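Local coordinates for devB protein (Vibrio cholerae O1 biovar eltor str. N16961, PDB 1Y89) that probably hydrolyses 6-phosphogluconolactone to 6-phosphogluconate, a step of the pentose phosphate pathway, at residues A[7-10]-A[11-14]; A[40-43]-A[44-48]; A[99-102]-A[103-107]; A[109-112]-A[113-116]. All coordinates share one frame; numbering follows the deposited sequence. Where two conformers were deposited one is given.

Interaction 1 (A[7-10]-A[11-14])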
loop_
_atom_site.group_PDB
_atom_site.type_symbol
_atom_site.label_atom_id
_atom_site.label_comp_id
_atom_site.label_asym_id
_atom_site.label_seq_id
_atom_site.Cartn_x
_atom_site.Cartn_y
_atom_site.Cartn_z
ATOM N N PHE A 7 1.650 -0.801 -10.389
ATOM C CA PHE A 7 0.400 -1.135 -11.072
ATOM C C PHE A 7 0.726 -1.545 -12.488
ATOM O O PHE A 7 1.715 -1.077 -13.063
ATOM C CB PHE A 7 -0.521 0.092 -11.149
ATOM C CG PHE A 7 -1.031 0.581 -9.801
ATOM C CD1 PHE A 7 -0.290 1.478 -9.035
ATOM C CD2 PHE A 7 -2.268 0.135 -9.311
ATOM C CE1 PHE A 7 -0.784 1.935 -7.797
ATOM C CE2 PHE A 7 -2.749 0.571 -8.075
ATOM C CZ PHE A 7 -2.019 1.468 -7.334
ATOM N N PRO A 8 -0.142 -2.361 -13.081
ATOM C CA PRO A 8 0.143 -2.865 -14.425
ATOM C C PRO A 8 -0.067 -1.815 -15.542
ATOM O O PRO A 8 0.488 -1.967 -16.623
ATOM C CB PRO A 8 -0.845 -4.032 -14.562
ATOM C CG PRO A 8 -2.062 -3.578 -13.737
ATOM C CD PRO A 8 -1.437 -2.860 -12.539
ATOM N N THR A 9 -0.868 -0.768 -15.277
ATOM C CA THR A 9 -1.255 0.203 -16.310
ATOM C C THR A 9 -1.431 1.557 -15.636
ATOM O O THR A 9 -1.645 1.617 -14.410
ATOM C CB THR A 9 -2.616 -0.139 -16.983
ATOM O OG1 THR A 9 -3.646 -0.052 -16.005
ATOM C CG2 THR A 9 -2.640 -1.561 -17.633
ATOM N N ALA A 10 -1.349 2.638 -16.421
ATOM C CA ALA A 10 -1.640 3.976 -15.893
ATOM C C ALA A 10 -3.104 4.074 -15.458
ATOM O O ALA A 10 -3.412 4.780 -14.494
ATOM C CB ALA A 10 -1.335 5.067 -16.941
ATOM N N ASP A 11 -4.013 3.415 -16.200
ATOM C CA ASP A 11 -5.443 3.419 -15.810
ATOM C C ASP A 11 -5.619 2.910 -14.359
ATOM O O ASP A 11 -6.401 3.450 -13.604
ATOM C CB ASP A 11 -6.295 2.533 -16.747
ATOM C CG ASP A 11 -6.696 3.236 -18.065
ATOM O OD1 ASP A 11 -6.719 4.479 -18.142
ATOM O OD2 ASP A 11 -7.040 2.530 -19.039
ATOM N N ALA A 12 -4.895 1.849 -14.002
ATOM C CA ALA A 12 -5.012 1.212 -12.675
ATOM C C ALA A 12 -4.492 2.135 -11.607
ATOM O O ALA A 12 -5.046 2.161 -10.509
ATOM C CB ALA A 12 -4.220 -0.095 -12.632
ATOM N N VAL A 13 -3.412 2.862 -11.905
ATOM C CA VAL A 13 -2.904 3.890 -10.952
ATOM C C VAL A 13 -3.991 4.893 -10.641
ATOM O O VAL A 13 -4.316 5.155 -9.489
ATOM C CB VAL A 13 -1.669 4.672 -11.518
ATOM C CG1 VAL A 13 -1.301 5.796 -10.558
ATOM C CG2 VAL A 13 -0.449 3.722 -11.758
ATOM N N VAL A 14 -4.557 5.487 -11.688
ATOM C CA VAL A 14 -5.512 6.582 -11.487
ATOM C C VAL A 14 -6.838 6.081 -10.875
ATOM O O VAL A 14 -7.455 6.780 -10.094
ATOM C CB VAL A 14 -5.662 7.350 -12.790
ATOM C CG1 VAL A 14 -6.853 8.171 -12.777
ATOM C CG2 VAL A 14 -4.379 8.246 -12.976
#

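Interaction 2 (A[40-43]-A[44-48]). With PO4 (phosphate ion), chain D.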
loop_
_atom_site.group_PDB
_atom_site.type_symbol
_atom_site.label_atom_id
_atom_site.label_comp_id
_atom_site.label_asym_id
_atom_site.label_seq_id
_atom_site.Cartn_x
_atom_site.Cartn_y
_atom_site.Cartn_z
ATOM N N THR A 40 -0.076 12.584 -15.164
ATOM C CA THR A 40 -0.848 11.679 -14.300
ATOM C C THR A 40 -2.047 12.393 -13.629
ATOM O O THR A 40 -3.193 11.865 -13.682
ATOM C CB THR A 40 0.034 10.881 -13.316
ATOM O OG1 THR A 40 0.977 10.130 -14.087
ATOM C CG2 THR A 40 -0.799 9.922 -12.498
ATOM N N PRO A 41 -1.800 13.561 -12.987
ATOM C CA PRO A 41 -2.970 14.341 -12.550
ATOM C C PRO A 41 -4.032 14.569 -13.638
ATOM O O PRO A 41 -5.215 14.419 -13.336
ATOM C CB PRO A 41 -2.353 15.676 -12.062
ATOM C CG PRO A 41 -0.991 15.289 -11.568
ATOM C CD PRO A 41 -0.522 14.206 -12.557
ATOM N N LYS A 42 -3.603 14.916 -14.862
ATOM C CA LYS A 42 -4.465 15.038 -16.063
ATOM C C LYS A 42 -5.395 13.840 -16.201
ATOM O O LYS A 42 -6.612 13.983 -16.306
ATOM C CB LYS A 42 -3.592 15.139 -17.343
ATOM C CG LYS A 42 -4.129 14.441 -18.618
ATOM C CD LYS A 42 -3.092 13.492 -19.305
ATOM C CE LYS A 42 -3.617 12.944 -20.603
ATOM N NZ LYS A 42 -4.102 11.540 -20.507
HETATM N N MSE A 43 -4.789 12.655 -16.230
HETATM C CA MSE A 43 -5.540 11.401 -16.302
HETATM C C MSE A 43 -6.513 11.247 -15.135
HETATM O O MSE A 43 -7.657 10.834 -15.326
HETATM C CB MSE A 43 -4.579 10.228 -16.306
HETATM C CG MSE A 43 -3.776 10.135 -17.573
HETATM SE SE MSE A 43 -2.831 8.383 -17.554
HETATM C CE MSE A 43 -4.421 7.159 -17.349
ATOM N N LEU A 44 -6.050 11.567 -13.923
ATOM C CA LEU A 44 -6.908 11.520 -12.747
ATOM C C LEU A 44 -8.119 12.442 -12.882
ATOM O O LEU A 44 -9.239 12.020 -12.637
ATOM C CB LEU A 44 -6.123 11.837 -11.457
ATOM C CG LEU A 44 -6.930 11.878 -10.150
ATOM C CD1 LEU A 44 -7.631 10.511 -9.865
ATOM C CD2 LEU A 44 -5.992 12.266 -9.019
ATOM N N PHE A 45 -7.911 13.686 -13.319
ATOM C CA PHE A 45 -9.026 14.632 -13.485
ATOM C C PHE A 45 -10.078 14.118 -14.463
ATOM O O PHE A 45 -11.273 14.271 -14.232
ATOM C CB PHE A 45 -8.503 16.001 -13.995
ATOM C CG PHE A 45 -7.468 16.642 -13.071
ATOM C CD1 PHE A 45 -7.537 16.458 -11.696
ATOM C CD2 PHE A 45 -6.458 17.454 -13.593
ATOM C CE1 PHE A 45 -6.587 17.043 -10.830
ATOM C CE2 PHE A 45 -5.508 18.041 -12.745
ATOM C CZ PHE A 45 -5.583 17.849 -11.357
ATOM N N LYS A 46 -9.635 13.547 -15.580
ATOM C CA LYS A 46 -10.579 12.984 -16.545
ATOM C C LYS A 46 -11.390 11.861 -15.916
ATOM O O LYS A 46 -12.585 11.728 -16.169
ATOM C CB LYS A 46 -9.853 12.523 -17.830
ATOM C CG LYS A 46 -9.207 13.739 -18.591
ATOM C CD LYS A 46 -8.667 13.359 -19.963
ATOM C CE LYS A 46 -7.366 12.599 -19.828
ATOM N NZ LYS A 46 -6.884 12.045 -21.146
ATOM N N LEU A 47 -10.727 11.024 -15.127
ATOM C CA LEU A 47 -11.439 9.939 -14.470
ATOM C C LEU A 47 -12.429 10.475 -13.415
ATOM O O LEU A 47 -13.582 10.011 -13.312
ATOM C CB LEU A 47 -10.451 8.933 -13.853
ATOM C CG LEU A 47 -11.085 7.756 -13.080
ATOM C CD1 LEU A 47 -12.081 6.921 -13.957
ATOM C CD2 LEU A 47 -10.042 6.836 -12.477
ATOM N N LEU A 48 -11.975 11.430 -12.609
ATOM C CA LEU A 48 -12.849 12.060 -11.622
ATOM C C LEU A 48 -14.088 12.749 -12.202
ATOM O O LEU A 48 -15.137 12.851 -11.531
ATOM C CB LEU A 48 -12.047 13.065 -10.762
ATOM C CG LEU A 48 -10.935 12.446 -9.914
ATOM C CD1 LEU A 48 -10.147 13.604 -9.223
ATOM C CD2 LEU A 48 -11.531 11.465 -8.879
HETATM P P PO4 D . 3.987 13.505 -15.088
HETATM O O1 PO4 D . 4.980 13.938 -14.002
HETATM O O2 PO4 D . 4.361 12.205 -15.741
HETATM O O3 PO4 D . 2.652 13.230 -14.418
HETATM O O4 PO4 D . 3.927 14.589 -16.164
#

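Interaction 3 (A[99-102]-A[103-107])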
loop_
_atom_site.group_PDB
_atom_site.type_symbol
_atom_site.label_atom_id
_atom_site.label_comp_id
_atom_site.label_asym_id
_atom_site.label_seq_id
_atom_site.Cartn_x
_atom_site.Cartn_y
_atom_site.Cartn_z
ATOM N N ILE A 99 -12.248 25.246 -3.666
ATOM C CA ILE A 99 -11.130 25.215 -4.608
ATOM C C ILE A 99 -10.221 26.415 -4.307
ATOM O O ILE A 99 -10.615 27.552 -4.490
ATOM C CB ILE A 99 -11.636 25.228 -6.085
ATOM C CG1 ILE A 99 -12.617 24.078 -6.326
ATOM C CG2 ILE A 99 -10.460 25.154 -7.067
ATOM C CD1 ILE A 99 -13.389 24.188 -7.654
ATOM N N HIS A 100 -9.021 26.158 -3.813
ATOM C CA HIS A 100 -8.202 27.225 -3.250
ATOM C C HIS A 100 -7.022 27.440 -4.193
ATOM O O HIS A 100 -5.889 27.007 -3.914
ATOM C CB HIS A 100 -7.702 26.810 -1.863
ATOM C CG HIS A 100 -8.798 26.422 -0.909
ATOM N ND1 HIS A 100 -9.319 27.294 0.017
ATOM C CD2 HIS A 100 -9.450 25.248 -0.724
ATOM C CE1 HIS A 100 -10.270 26.690 0.715
ATOM N NE2 HIS A 100 -10.343 25.431 0.310
ATOM N N ARG A 101 -7.263 28.065 -5.339
ATOM C CA ARG A 101 -6.149 28.137 -6.277
ATOM C C ARG A 101 -5.085 29.123 -5.847
ATOM O O ARG A 101 -5.350 30.074 -5.085
ATOM C CB ARG A 101 -6.600 28.391 -7.704
ATOM C CG ARG A 101 -7.075 29.787 -7.969
ATOM C CD ARG A 101 -7.292 30.033 -9.452
ATOM N NE ARG A 101 -7.801 31.387 -9.593
ATOM C CZ ARG A 101 -7.094 32.432 -9.982
ATOM N NH1 ARG A 101 -5.831 32.295 -10.347
ATOM N NH2 ARG A 101 -7.678 33.614 -10.048
ATOM N N ILE A 102 -3.877 28.904 -6.348
ATOM C CA ILE A 102 -2.842 29.917 -6.205
ATOM C C ILE A 102 -3.110 30.968 -7.284
ATOM O O ILE A 102 -3.343 30.609 -8.458
ATOM C CB ILE A 102 -1.436 29.273 -6.353
ATOM C CG1 ILE A 102 -1.185 28.308 -5.166
ATOM C CG2 ILE A 102 -0.320 30.359 -6.451
ATOM C CD1 ILE A 102 0.047 27.416 -5.292
ATOM N N LEU A 103 -3.055 32.238 -6.910
ATOM C CA LEU A 103 -3.337 33.322 -7.853
ATOM C C LEU A 103 -2.087 33.614 -8.713
ATOM O O LEU A 103 -1.285 34.523 -8.411
ATOM C CB LEU A 103 -3.804 34.582 -7.095
ATOM C CG LEU A 103 -4.959 34.340 -6.114
ATOM C CD1 LEU A 103 -5.371 35.700 -5.439
ATOM C CD2 LEU A 103 -6.184 33.699 -6.787
ATOM N N GLY A 104 -1.938 32.854 -9.789
ATOM C CA GLY A 104 -0.757 32.947 -10.633
ATOM C C GLY A 104 -0.647 34.267 -11.396
ATOM O O GLY A 104 0.420 34.609 -11.892
ATOM N N GLU A 105 -1.744 34.998 -11.509
ATOM C CA GLU A 105 -1.734 36.268 -12.230
ATOM C C GLU A 105 -1.214 37.412 -11.365
ATOM O O GLU A 105 -1.034 38.514 -11.855
ATOM C CB GLU A 105 -3.136 36.615 -12.781
ATOM C CG GLU A 105 -4.232 36.922 -11.717
ATOM C CD GLU A 105 -4.910 35.674 -11.133
ATOM O OE1 GLU A 105 -4.271 34.582 -11.030
ATOM O OE2 GLU A 105 -6.089 35.795 -10.743
ATOM N N ASN A 106 -0.988 37.159 -10.080
ATOM C CA ASN A 106 -0.689 38.233 -9.146
ATOM C C ASN A 106 0.798 38.325 -8.879
ATOM O O ASN A 106 1.559 37.438 -9.278
ATOM C CB ASN A 106 -1.453 38.017 -7.836
ATOM C CG ASN A 106 -2.915 38.403 -7.937
ATOM O OD1 ASN A 106 -3.384 38.826 -8.992
ATOM N ND2 ASN A 106 -3.635 38.293 -6.822
ATOM N N GLU A 107 1.219 39.403 -8.223
ATOM C CA GLU A 107 2.633 39.553 -7.842
ATOM C C GLU A 107 3.043 38.334 -6.993
ATOM O O GLU A 107 2.407 38.045 -5.955
ATOM C CB GLU A 107 2.853 40.885 -7.106
ATOM C CG GLU A 107 4.312 41.271 -6.930
ATOM C CD GLU A 107 4.976 40.511 -5.779
ATOM O OE1 GLU A 107 4.423 40.544 -4.653
ATOM O OE2 GLU A 107 6.032 39.863 -6.008
#

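Interaction 4 (A[109-112]-A[113-116])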
loop_
_atom_site.group_PDB
_atom_site.type_symbol
_atom_site.label_atom_id
_atom_site.label_comp_id
_atom_site.label_asym_id
_atom_site.label_seq_id
_atom_site.Cartn_x
_atom_site.Cartn_y
_atom_site.Cartn_z
ATOM N N GLN A 109 5.498 37.223 -4.868
ATOM C CA GLN A 109 5.890 37.195 -3.453
ATOM C C GLN A 109 4.702 37.418 -2.508
ATOM O O GLN A 109 4.535 36.678 -1.532
ATOM C CB GLN A 109 7.009 38.199 -3.164
ATOM C CG GLN A 109 7.546 38.110 -1.723
ATOM C CD GLN A 109 8.001 36.691 -1.339
ATOM O OE1 GLN A 109 8.729 36.018 -2.109
ATOM N NE2 GLN A 109 7.591 36.243 -0.124
ATOM N N ALA A 110 3.893 38.454 -2.780
ATOM C CA ALA A 110 2.714 38.701 -1.952
ATOM C C ALA A 110 1.715 37.554 -2.120
ATOM O O ALA A 110 0.979 37.206 -1.183
ATOM C CB ALA A 110 2.076 40.044 -2.279
ATOM N N GLU A 111 1.709 36.931 -3.298
ATOM C CA GLU A 111 0.875 35.750 -3.484
ATOM C C GLU A 111 1.357 34.540 -2.673
ATOM O O GLU A 111 0.539 33.871 -2.033
ATOM C CB GLU A 111 0.654 35.427 -4.977
ATOM C CG GLU A 111 -0.085 34.099 -5.218
ATOM C CD GLU A 111 -1.440 33.973 -4.506
ATOM O OE1 GLU A 111 -2.029 34.977 -4.066
ATOM O OE2 GLU A 111 -1.941 32.844 -4.395
ATOM N N ALA A 112 2.658 34.246 -2.673
ATOM C CA ALA A 112 3.181 33.197 -1.779
ATOM C C ALA A 112 2.747 33.434 -0.316
ATOM O O ALA A 112 2.364 32.471 0.379
ATOM C CB ALA A 112 4.711 33.100 -1.861
ATOM N N GLU A 113 2.839 34.688 0.162
ATOM C CA GLU A 113 2.408 35.011 1.531
ATOM C C GLU A 113 0.901 34.828 1.739
ATOM O O GLU A 113 0.490 34.303 2.768
ATOM C CB GLU A 113 2.833 36.426 1.931
ATOM C CG GLU A 113 4.348 36.574 1.889
ATOM C CD GLU A 113 4.845 37.997 2.097
ATOM O OE1 GLU A 113 4.063 38.887 2.521
ATOM O OE2 GLU A 113 6.045 38.205 1.844
ATOM N N ARG A 114 0.082 35.304 0.796
ATOM C CA ARG A 114 -1.387 35.062 0.854
ATOM C C ARG A 114 -1.721 33.566 0.917
ATOM O O ARG A 114 -2.530 33.106 1.735
ATOM C CB ARG A 114 -2.090 35.684 -0.357
ATOM C CG ARG A 114 -3.624 35.773 -0.207
ATOM C CD ARG A 114 -4.372 35.646 -1.556
ATOM N NE ARG A 114 -4.018 34.412 -2.270
ATOM C CZ ARG A 114 -4.507 33.206 -1.965
ATOM N NH1 ARG A 114 -5.413 33.068 -0.973
ATOM N NH2 ARG A 114 -4.102 32.140 -2.651
ATOM N N PHE A 115 -1.109 32.803 0.022
ATOM C CA PHE A 115 -1.290 31.349 -0.039
ATOM C C PHE A 115 -0.931 30.715 1.313
ATOM O O PHE A 115 -1.712 29.937 1.862
ATOM C CB PHE A 115 -0.436 30.818 -1.235
ATOM C CG PHE A 115 -0.226 29.318 -1.276
ATOM C CD1 PHE A 115 -1.295 28.424 -1.180
ATOM C CD2 PHE A 115 1.043 28.807 -1.543
ATOM C CE1 PHE A 115 -1.064 27.032 -1.282
ATOM C CE2 PHE A 115 1.271 27.417 -1.630
ATOM C CZ PHE A 115 0.211 26.543 -1.502
ATOM N N ALA A 116 0.220 31.104 1.878
ATOM C CA ALA A 116 0.651 30.586 3.166
ATOM C C ALA A 116 -0.386 30.862 4.275
ATOM O O ALA A 116 -0.710 29.972 5.076
ATOM C CB ALA A 116 2.022 31.190 3.562
#

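Interaction 1 (A[7-10]-A[11-14])
The amide nitrogen of A12 is shared by two oxygens of one residue, T9, which holds the N-cap position of helix 10-25. T9 OG1 takes the better bond, 3.0 Å from A12 N with an N-H...O angle of 151°, whereas T9 O lies 3.3 Å from A12 N in a weak and strongly bent one. A second weak but straighter bond reaches T9 O from V13 N, also over 3.3 Å. The hydroxyl meets the helix because chi1 of T9, 64°, places OG1 between the backbone N and the carbonyl carbon. This is classical N-capping: a side-chain oxygen serves a first-turn amide that has no preceding helical carbonyl to bind. The bond from V13 N is the first of the i to i+4 kind; the next, from V14 N to A10 O at 3.1 Å, is sound. The carboxylate of D11, in this same first turn, may add a favourable charge at the positive end of the helix.

F7, the last residue of strand 2-7, packs against this first turn. V13 CA stands over the centre of the F7 ring, 4.0 Å from the centroid, in a CH-pi contact. F7 also packs on M1 of the second subunit, while A10 and D11 rest against M43 of helix 39-48. A12 CB touches both F7 CD2 and P8 CD, each at 3.9 Å. V13 crosses F7 at about a right angle, and its CG2 branch, lying beside the backbone N, comes to 3.5 Å from F7 CD1.

Interaction 2 (A[40-43]-A[44-48])
One face of the F45 ring carries the carbonyl oxygen of P41, which stands 3.1 Å above the ring plane and is displaced toward the rim. The pyrrolidine ring follows at the far end, P41 CB lying 4.0 Å from F45 CZ. With chi1 at -58°, F45 CG sits beside its own backbone N, and this folds the ring back over the preceding turn of helix 39-48. P41 O, which accepts the helical bond from F45 N at 2.8 Å, thus also lies against the ring, an approach that is packing and not a second bond. Beyond P41, F45 packs on A84, L87 and L88 of helix 80-89. The long arms of K42 and K46 converge, but K42 was modelled in two conformers, so the closeness of their ammonium groups is doubtful.

At the start of the helix, T40 N donates to O3 of a phosphate ion over 2.9 Å in an almost straight bond of 174°, and S39 N binds the same ion. P41, being a proline, has no amide hydrogen to offer. The ion probably comes from the crystallisation liquor, yet amides at the positive end of a helix form a natural anion site, consistent with recognition of a sugar phosphate there.

Interaction 3 (A[99-102]-A[103-107])
R101 and E105 form a salt bridge in which the guanidinium grips the carboxylate end-on. R101 NH1 donates to E105 OE1 over 2.9 Å, and R101 NH2 to E105 OE2 over 2.8 Å. Both bonds are nearly straight, at 175° and 174°, and both use the syn lone pairs of the carboxylate. The two planes are only 6° apart, so this paired contact fixes the rotation of each group. E105 bends at chi2 to present its carboxylate to the extended arm of R101.

What brings the pair together is the backbone between them, in the loop leading from helix 80-89 to helix 108-122. L103 is the centre of an inverse gamma turn, and a type I beta turn from L103 to N106 follows at once, closed by N106 N bonding to L103 O at 3.1 Å. The chain thus doubles back, with E105 in the third position of the beta turn.

One face of the guanidinium is covered by the tip of L103, whose CD2 lies 3.6 Å from R101 CZ and over the centre of the group. P74 touches both R101 and E105, and R101 leans further on W66 and Y81. I102 also touches W66, along with E69 and F115.

Interaction 4 (A[109-112]-A[113-116])
E111 and R114, one turn apart on helix 108-122, are joined by a salt bridge of side-on geometry. R114 NE donates to E111 OE1 over 2.7 Å, and R114 NH2 to E111 OE2 over 2.9 Å. The two chains run alongside each other in the same direction, and their flat ends are nearly coplanar, with planes 20° apart. Both oxygens are met on their syn side. E111 reaches its partner through a bend at chi2, 55°, while R114 bends at both chi2 and chi3.

A second, looser side-chain link joins Q109 to E113, four residues on. Q109 NE2 donates to E113 OE2 over 3.2 Å, this time on the anti side of the carboxylate, and the amide and carboxylate planes are strongly turned against each other.

Four backbone bonds of the regular i to i+4 kind, from E113 N to Q109 O through to A116 N to A112 O, run through the same turns; the shortest joins F115 N to E111 O at 2.8 Å. A112 O has a further partner in the hydroxyl of S161.

As for packing, A112 and F115 face the sheet and touch V174 of strand 172-176, and A112 also meets V163 of strand 161-165.

E111 is buried, and its OE2 is held twice, by R114 and by the backbone N of L103. Such bonding would be expected to stabilise the carboxylate as an anion within the protein and to tie the preceding loop to the helix.

How the interactions relate
The four contacts follow one another along the chain and fall into two touching pairs. Interaction 1, at the start of helix 10-25, and interaction 2, on helix 39-48, have centres about 12 Å apart and pack together: V14 CG1 comes within 3.3 Å of L44 CA, and A10 CB within 3.7 Å of M43 SE. Interactions 3 and 4, with centres about 9 Å apart, join a loop to the helix it leads into, E107 capping helix 108-122 at Q109 N and A110 N. Interaction 1 lies across the chain's centre from both, about 31 Å and 35 Å away between centres. The first pair thus joins two helices, whereas the second sets a loop and helix against strands 161-165 and 172-176, at one end of the mixed sheet.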